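Local atomic coordinates of outer membrane lipoprotein carrier protein LolA (Thermus thermophilus, PDB entry 2YZY), a protein that is of uncertain function but has a LolA-like fold, consistent with carrying lipoproteins toward the outer membrane. Residues Q24-G29 with K174-K179; R43-P48 with T181-A186; M129-V134 with I150-P155. All coordinates share one frame; numbering follows the deposited sequence.

Contact 1 of 3, residues Q24-G29 with K174-K179; sequences QATVQG and KVVEFK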
# COMPACT_ATOMS: atom_id res chain seq x y z
N GLN A 24 6.68 -7.77 4.01
CA GLN A 24 5.30 -7.66 4.44
C GLN A 24 5.21 -6.50 5.41
O GLN A 24 6.22 -6.08 5.98
CB GLN A 24 4.80 -8.98 5.06
CG GLN A 24 5.65 -9.60 6.14
CD GLN A 24 5.22 -11.03 6.45
OE1 GLN A 24 5.11 -11.86 5.55
NE2 GLN A 24 4.97 -11.32 7.72
N ALA A 25 4.01 -5.97 5.58
CA ALA A 25 3.81 -4.84 6.46
C ALA A 25 2.38 -4.72 6.93
O ALA A 25 1.49 -5.43 6.46
CB ALA A 25 4.21 -3.55 5.73
N THR A 26 2.17 -3.83 7.89
CA THR A 26 0.85 -3.56 8.42
C THR A 26 0.56 -2.10 8.12
O THR A 26 1.38 -1.23 8.43
CB THR A 26 0.82 -3.78 9.94
OG1 THR A 26 1.15 -5.15 10.23
CG2 THR A 26 -0.58 -3.46 10.51
N VAL A 27 -0.59 -1.84 7.51
CA VAL A 27 -0.98 -0.48 7.18
C VAL A 27 -2.19 -0.11 8.02
O VAL A 27 -3.16 -0.87 8.09
CB VAL A 27 -1.33 -0.34 5.67
CG1 VAL A 27 -1.81 1.08 5.38
CG2 VAL A 27 -0.10 -0.66 4.81
N GLN A 28 -2.12 1.04 8.68
CA GLN A 28 -3.20 1.50 9.53
C GLN A 28 -3.40 2.99 9.36
O GLN A 28 -2.44 3.75 9.22
CB GLN A 28 -2.88 1.20 11.00
CG GLN A 28 -3.92 1.71 11.98
CD GLN A 28 -3.58 1.36 13.42
OE1 GLN A 28 -2.49 1.66 13.90
NE2 GLN A 28 -4.52 0.74 14.12
N GLY A 29 -4.66 3.42 9.35
CA GLY A 29 -4.92 4.84 9.20
C GLY A 29 -6.39 5.15 9.16
O GLY A 29 -7.22 4.32 9.53
N LYS A 174 -0.56 4.96 7.55
CA LYS A 174 0.79 4.75 8.04
C LYS A 174 1.21 3.29 7.93
O LYS A 174 0.39 2.39 8.08
CB LYS A 174 0.88 5.19 9.50
CG LYS A 174 0.48 6.64 9.73
CD LYS A 174 0.57 7.02 11.21
CE LYS A 174 1.99 6.93 11.74
NZ LYS A 174 2.08 7.37 13.16
N VAL A 175 2.48 3.07 7.64
CA VAL A 175 3.01 1.71 7.59
C VAL A 175 3.55 1.54 9.01
O VAL A 175 4.67 1.97 9.31
CB VAL A 175 4.15 1.58 6.56
CG1 VAL A 175 4.68 0.14 6.54
CG2 VAL A 175 3.65 1.97 5.18
N VAL A 176 2.74 0.94 9.88
CA VAL A 176 3.10 0.77 11.29
C VAL A 176 3.97 -0.42 11.66
O VAL A 176 4.55 -0.43 12.75
CB VAL A 176 1.83 0.76 12.17
CG1 VAL A 176 1.11 2.10 12.06
CG2 VAL A 176 0.91 -0.36 11.75
N GLU A 177 4.04 -1.41 10.79
CA GLU A 177 4.88 -2.59 11.01
C GLU A 177 5.44 -2.98 9.66
O GLU A 177 4.78 -2.81 8.64
CB GLU A 177 4.09 -3.76 11.60
CG GLU A 177 3.48 -3.46 12.97
CD GLU A 177 2.74 -4.64 13.58
OE1 GLU A 177 1.96 -5.30 12.86
OE2 GLU A 177 2.94 -4.90 14.78
N PHE A 178 6.67 -3.48 9.65
CA PHE A 178 7.35 -3.87 8.42
C PHE A 178 8.36 -4.97 8.72
O PHE A 178 9.00 -4.96 9.77
CB PHE A 178 8.09 -2.68 7.82
CG PHE A 178 8.93 -3.02 6.61
CD1 PHE A 178 8.36 -3.08 5.34
CD2 PHE A 178 10.29 -3.29 6.75
CE1 PHE A 178 9.13 -3.40 4.22
CE2 PHE A 178 11.07 -3.62 5.64
CZ PHE A 178 10.49 -3.68 4.37
N LYS A 179 8.51 -5.90 7.78
CA LYS A 179 9.45 -6.99 7.96
C LYS A 179 9.84 -7.61 6.62
O LYS A 179 8.98 -7.85 5.77
CB LYS A 179 8.81 -8.07 8.85
CG LYS A 179 9.50 -9.42 8.82
CD LYS A 179 8.68 -10.46 9.58
CE LYS A 179 9.29 -11.85 9.47
NZ LYS A 179 10.68 -11.88 10.01
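T26 is the hub of this antiparallel strand pair. Its OG1 donates to E177 OE1 over 2.8 Å, using the lone pair turned away from the other carboxylate oxygen. The two side chains lie side by side and point the same way: T26 OG1 stands anti to its carbonyl carbon, beside the backbone N (chi1 -61°), and the extended E177 chain runs along it. T26 CG2 meets V176 CG2 at 3.7 Å, the side chains crossing obliquely. One threonine answers two residues because V176 and E177 both face it, a classic beta bulge. V176 N reaches T26 O with a bent N-H...O angle of 130°, while T26 N approaches E177 O from above the carbonyl plane. On either side of the bulge, Q24 with K179 and Q28 with K174 are hydrogen-bonded pairs with two backbone bonds each. On the other face, A25 CB packs on V175 CG1 at 3.8 Å and lies at the edge of the F178 ring. On its other edge strand 23-30 is hydrogen-bonded through its backbone to strand 39-47, A25 to V44 and V27 to A42, and E39 binds Q28 NE2. The hydroxyl bond should steady the exposed E177 carboxylate and would tend to keep it ionised.

Contact 2 of 3, residues R43-P48 with T181-A186; sequences RVYALP and TNLTEA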
# COMPACT_ATOMS: atom_id res chain seq x y z
N ARG A 43 -2.98 -5.97 6.15
CA ARG A 43 -1.64 -6.53 6.09
C ARG A 43 -1.30 -6.55 4.61
O ARG A 43 -2.15 -6.83 3.77
CB ARG A 43 -1.59 -7.94 6.66
CG ARG A 43 -1.76 -8.02 8.18
CD ARG A 43 -1.41 -9.43 8.67
NE ARG A 43 -1.50 -9.57 10.12
CZ ARG A 43 -2.58 -10.00 10.77
NH1 ARG A 43 -3.68 -10.34 10.10
NH2 ARG A 43 -2.55 -10.12 12.09
N VAL A 44 -0.05 -6.24 4.29
CA VAL A 44 0.41 -6.20 2.90
C VAL A 44 1.57 -7.17 2.69
O VAL A 44 2.43 -7.30 3.55
CB VAL A 44 0.84 -4.77 2.53
CG1 VAL A 44 1.30 -4.71 1.10
CG2 VAL A 44 -0.33 -3.80 2.76
N TYR A 45 1.57 -7.84 1.54
CA TYR A 45 2.60 -8.82 1.20
C TYR A 45 3.12 -8.57 -0.19
O TYR A 45 2.35 -8.34 -1.12
CB TYR A 45 2.01 -10.23 1.27
CG TYR A 45 1.51 -10.59 2.64
CD1 TYR A 45 2.34 -11.22 3.56
CD2 TYR A 45 0.22 -10.24 3.04
CE1 TYR A 45 1.90 -11.48 4.85
CE2 TYR A 45 -0.23 -10.49 4.33
CZ TYR A 45 0.62 -11.11 5.23
OH TYR A 45 0.19 -11.33 6.51
N ALA A 46 4.44 -8.66 -0.35
CA ALA A 46 5.05 -8.43 -1.65
C ALA A 46 6.12 -9.45 -1.99
O ALA A 46 6.98 -9.76 -1.18
CB ALA A 46 5.67 -7.03 -1.69
N LEU A 47 6.02 -9.98 -3.21
CA LEU A 47 7.00 -10.94 -3.73
C LEU A 47 7.36 -10.31 -5.08
O LEU A 47 6.86 -10.72 -6.13
CB LEU A 47 6.36 -12.32 -3.91
CG LEU A 47 7.28 -13.48 -4.33
CD1 LEU A 47 8.49 -13.55 -3.41
CD2 LEU A 47 6.50 -14.78 -4.28
N PRO A 48 8.24 -9.29 -5.06
CA PRO A 48 8.70 -8.55 -6.24
C PRO A 48 9.15 -9.37 -7.44
O PRO A 48 8.74 -9.10 -8.57
CB PRO A 48 9.83 -7.69 -5.68
CG PRO A 48 9.37 -7.42 -4.29
CD PRO A 48 8.89 -8.78 -3.84
N THR A 181 11.01 -10.74 4.54
CA THR A 181 10.77 -12.15 4.79
C THR A 181 10.88 -12.95 3.51
O THR A 181 11.47 -12.50 2.53
CB THR A 181 9.36 -12.32 5.39
OG1 THR A 181 9.11 -13.69 5.69
CG2 THR A 181 8.31 -11.81 4.41
N ASN A 182 10.35 -14.17 3.54
CA ASN A 182 10.32 -15.00 2.35
C ASN A 182 8.87 -15.37 2.15
O ASN A 182 8.16 -15.70 3.10
CB ASN A 182 11.17 -16.26 2.53
CG ASN A 182 11.23 -17.09 1.26
OD1 ASN A 182 11.28 -16.54 0.16
ND2 ASN A 182 11.23 -18.41 1.41
N LEU A 183 8.41 -15.31 0.90
CA LEU A 183 7.03 -15.62 0.58
C LEU A 183 6.99 -16.45 -0.69
O LEU A 183 7.93 -16.41 -1.49
CB LEU A 183 6.24 -14.33 0.38
CG LEU A 183 6.18 -13.38 1.57
CD1 LEU A 183 5.72 -12.00 1.12
CD2 LEU A 183 5.23 -13.95 2.63
N THR A 184 5.91 -17.20 -0.87
CA THR A 184 5.76 -18.04 -2.04
C THR A 184 4.44 -17.77 -2.75
O THR A 184 3.52 -17.18 -2.19
CB THR A 184 5.79 -19.52 -1.67
OG1 THR A 184 4.64 -19.84 -0.87
CG2 THR A 184 7.06 -19.86 -0.89
N GLU A 185 4.35 -18.23 -4.00
CA GLU A 185 3.13 -18.05 -4.76
C GLU A 185 1.99 -18.83 -4.11
O GLU A 185 0.84 -18.40 -4.13
CB GLU A 185 3.32 -18.49 -6.22
CG GLU A 185 3.72 -19.94 -6.40
CD GLU A 185 3.74 -20.35 -7.86
OE1 GLU A 185 4.42 -19.67 -8.66
OE2 GLU A 185 3.08 -21.35 -8.21
N ALA A 186 2.30 -19.99 -3.53
CA ALA A 186 1.28 -20.80 -2.89
C ALA A 186 0.62 -20.01 -1.77
O ALA A 186 -0.58 -20.12 -1.53
CB ALA A 186 1.89 -22.09 -2.33
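L183 drives its side chain down onto strand 39-47, and the tight part of the contact gathers around its two methyls. CD1 rests on the backbone, with L183 CD1 to A46 O at 3.4 Å. The other branch goes to the tyrosine, L183 CD2 lying 4.1 Å from Y45 CD1, and the two side chains cross at about a right angle. L183 CG is anti to its carbonyl carbon (chi1 -60°), which carries the branch point toward the strand, so that CD1 lands on the A46 backbone and CD2 by the Y45 ring. L47 replies from its own side: with CG anti to the backbone N (chi1 -174°), it sets both methyls against the L183 carbonyl, and L47 CD1 comes to 3.5 Å from L183 O. The chain that leaves strand 169-180 thus folds over one face of the LolA-like sheet, the face of Y45 and L47, while A46 points to the opposite face and packs on F53. L188, the last residue of the short helix 185-188, adds to the cover on Y45 and L47. Toward the helix start the packing thins. T184 and E185 are exposed, the T184 side chain leads away from the strand, and L47 meets just their backbone, its CD2 3.9 Å from T184 C. T184 is the N-cap: its OG1 caps a backbone N farther on, and its own N donates to Q187 OE1, consistent with a capping box.

Contact 3 of 3, residues M129-V134 with I150-P155; sequences MAWKLV and ILKADP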
# COMPACT_ATOMS: atom_id res chain seq x y z
N MET A 129 14.78 9.52 10.99
CA MET A 129 14.75 10.58 9.99
C MET A 129 14.13 10.08 8.69
O MET A 129 14.43 8.98 8.22
CB MET A 129 16.16 11.11 9.71
CG MET A 129 16.76 11.91 10.86
SD MET A 129 15.65 13.22 11.42
CE MET A 129 15.31 14.06 9.88
N ALA A 130 13.26 10.90 8.12
CA ALA A 130 12.59 10.54 6.88
C ALA A 130 12.52 11.72 5.93
O ALA A 130 12.61 12.88 6.35
CB ALA A 130 11.18 10.05 7.19
N TRP A 131 12.37 11.42 4.65
CA TRP A 131 12.24 12.45 3.63
C TRP A 131 10.75 12.71 3.48
O TRP A 131 9.95 11.77 3.50
CB TRP A 131 12.77 11.96 2.28
CG TRP A 131 14.25 11.85 2.17
CD1 TRP A 131 15.16 12.87 2.25
CD2 TRP A 131 14.99 10.66 1.91
NE1 TRP A 131 16.42 12.38 2.04
CE2 TRP A 131 16.36 11.03 1.83
CE3 TRP A 131 14.65 9.31 1.73
CZ2 TRP A 131 17.37 10.10 1.57
CZ3 TRP A 131 15.66 8.39 1.47
CH2 TRP A 131 17.00 8.79 1.40
N LYS A 132 10.38 13.98 3.34
CA LYS A 132 8.98 14.33 3.13
C LYS A 132 8.84 14.77 1.68
O LYS A 132 9.40 15.79 1.28
CB LYS A 132 8.55 15.48 4.05
CG LYS A 132 7.11 15.95 3.79
CD LYS A 132 6.77 17.24 4.54
CE LYS A 132 5.36 17.72 4.21
NZ LYS A 132 5.14 19.14 4.63
N LEU A 133 8.10 13.99 0.89
CA LEU A 133 7.88 14.33 -0.50
C LEU A 133 6.48 14.92 -0.62
O LEU A 133 5.55 14.48 0.06
CB LEU A 133 7.98 13.09 -1.39
CG LEU A 133 9.27 12.25 -1.32
CD1 LEU A 133 9.16 11.09 -2.31
CD2 LEU A 133 10.48 13.11 -1.64
N VAL A 134 6.33 15.92 -1.48
CA VAL A 134 5.03 16.56 -1.66
C VAL A 134 4.73 16.70 -3.15
O VAL A 134 5.64 16.84 -3.96
CB VAL A 134 4.99 17.95 -0.98
CG1 VAL A 134 5.14 17.79 0.52
CG2 VAL A 134 6.10 18.83 -1.53
N ILE A 150 9.29 8.91 3.43
CA ILE A 150 10.20 7.80 3.17
C ILE A 150 11.32 7.74 4.21
O ILE A 150 12.06 8.71 4.40
CB ILE A 150 10.86 7.94 1.77
CG1 ILE A 150 9.78 8.07 0.69
CG2 ILE A 150 11.78 6.75 1.50
CD1 ILE A 150 8.84 6.87 0.58
N LEU A 151 11.45 6.59 4.87
CA LEU A 151 12.50 6.40 5.87
C LEU A 151 13.85 6.53 5.15
O LEU A 151 14.06 5.93 4.10
CB LEU A 151 12.37 5.00 6.50
CG LEU A 151 13.37 4.63 7.60
CD1 LEU A 151 13.20 5.56 8.79
CD2 LEU A 151 13.15 3.19 8.03
N LYS A 152 14.77 7.31 5.72
CA LYS A 152 16.08 7.51 5.10
C LYS A 152 17.07 6.35 5.26
O LYS A 152 17.68 5.92 4.28
CB LYS A 152 16.73 8.80 5.62
CG LYS A 152 16.02 10.07 5.18
CD LYS A 152 16.72 11.32 5.71
CE LYS A 152 18.12 11.47 5.14
NZ LYS A 152 18.81 12.69 5.66
N ALA A 153 17.22 5.86 6.49
CA ALA A 153 18.17 4.78 6.78
C ALA A 153 17.90 3.48 6.02
O ALA A 153 18.84 2.78 5.65
CB ALA A 153 18.18 4.51 8.28
N ASP A 154 16.63 3.17 5.82
CA ASP A 154 16.23 1.96 5.10
C ASP A 154 15.06 2.39 4.22
O ASP A 154 13.90 2.19 4.57
CB ASP A 154 15.81 0.88 6.10
CG ASP A 154 15.40 -0.42 5.43
OD1 ASP A 154 16.02 -0.79 4.42
OD2 ASP A 154 14.46 -1.08 5.94
N PRO A 155 15.37 3.00 3.06
CA PRO A 155 14.40 3.50 2.08
C PRO A 155 13.14 2.68 1.86
O PRO A 155 13.16 1.66 1.17
CB PRO A 155 15.24 3.64 0.82
CG PRO A 155 16.56 4.06 1.37
CD PRO A 155 16.74 3.12 2.53
O HOH W 1 16.27 7.03 8.91
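Three backbone hydrogen bonds join the strands here, each donor lying in the plane of the carbonyl it meets. The shortest runs from W131 N to I150 O at 2.7 Å, and its return bond, I150 N to W131 O, completes the hydrogen-bonded pair. Past the strand end K152 N still reaches M129 O at 3.0 Å, nearly straight with an N-H...O angle of 168°. M129 O is gripped twice, since a water also donates to it at 2.8 Å while accepting from A153 N, so the turning chain stays tied to the strand. The K152 chain crosses W131 at about a right angle. Its CG sits over the centre of one face, K152 CG being 3.5 Å from the centroid of the W131 six-membered ring and 16° off the normal, a CH-pi contact. CD and CE run on toward NE1, and NZ ends in a salt bridge with E122 on the adjacent strand, which anchors the aliphatic part over the indole. I150 fills the ring edge, its CG2 3.9 Å from W131 CE3. P155 CG lies more loosely at the edge by CZ3, and L133 CD1 meets I150 CG1 at a similar distance. I11 of helix 7-18 packs on W131, L133 and I150. This is the open end of an antiparallel beta hairpin, strands 128-136 and 145-151, with the face of W131, L133 and I150 against helix 7-18 in a LolA-like fold.

Overall arrangement
After helix 7-18 the chain enters strand 23-30, the first half of contact 1, and then strand 39-47, the first half of contact 2. It runs on through the strands to 84-88 before reaching 116-125 and the hairpin 128-136/145-151, which contact 3 ties together as a local loop of 15 residues. Strand 169-180 then returns to close contact 1, joining the first strand to this late one, and contact 2 lays the following loop and helix start on strand 39-47. These two long loops cross, with their segments alternating, and both enclose contact 3. F178 brushes D154 to join contact 1 to contact 3, whereas contacts 2 and 3 stay about 10 Å apart at their nearest atoms.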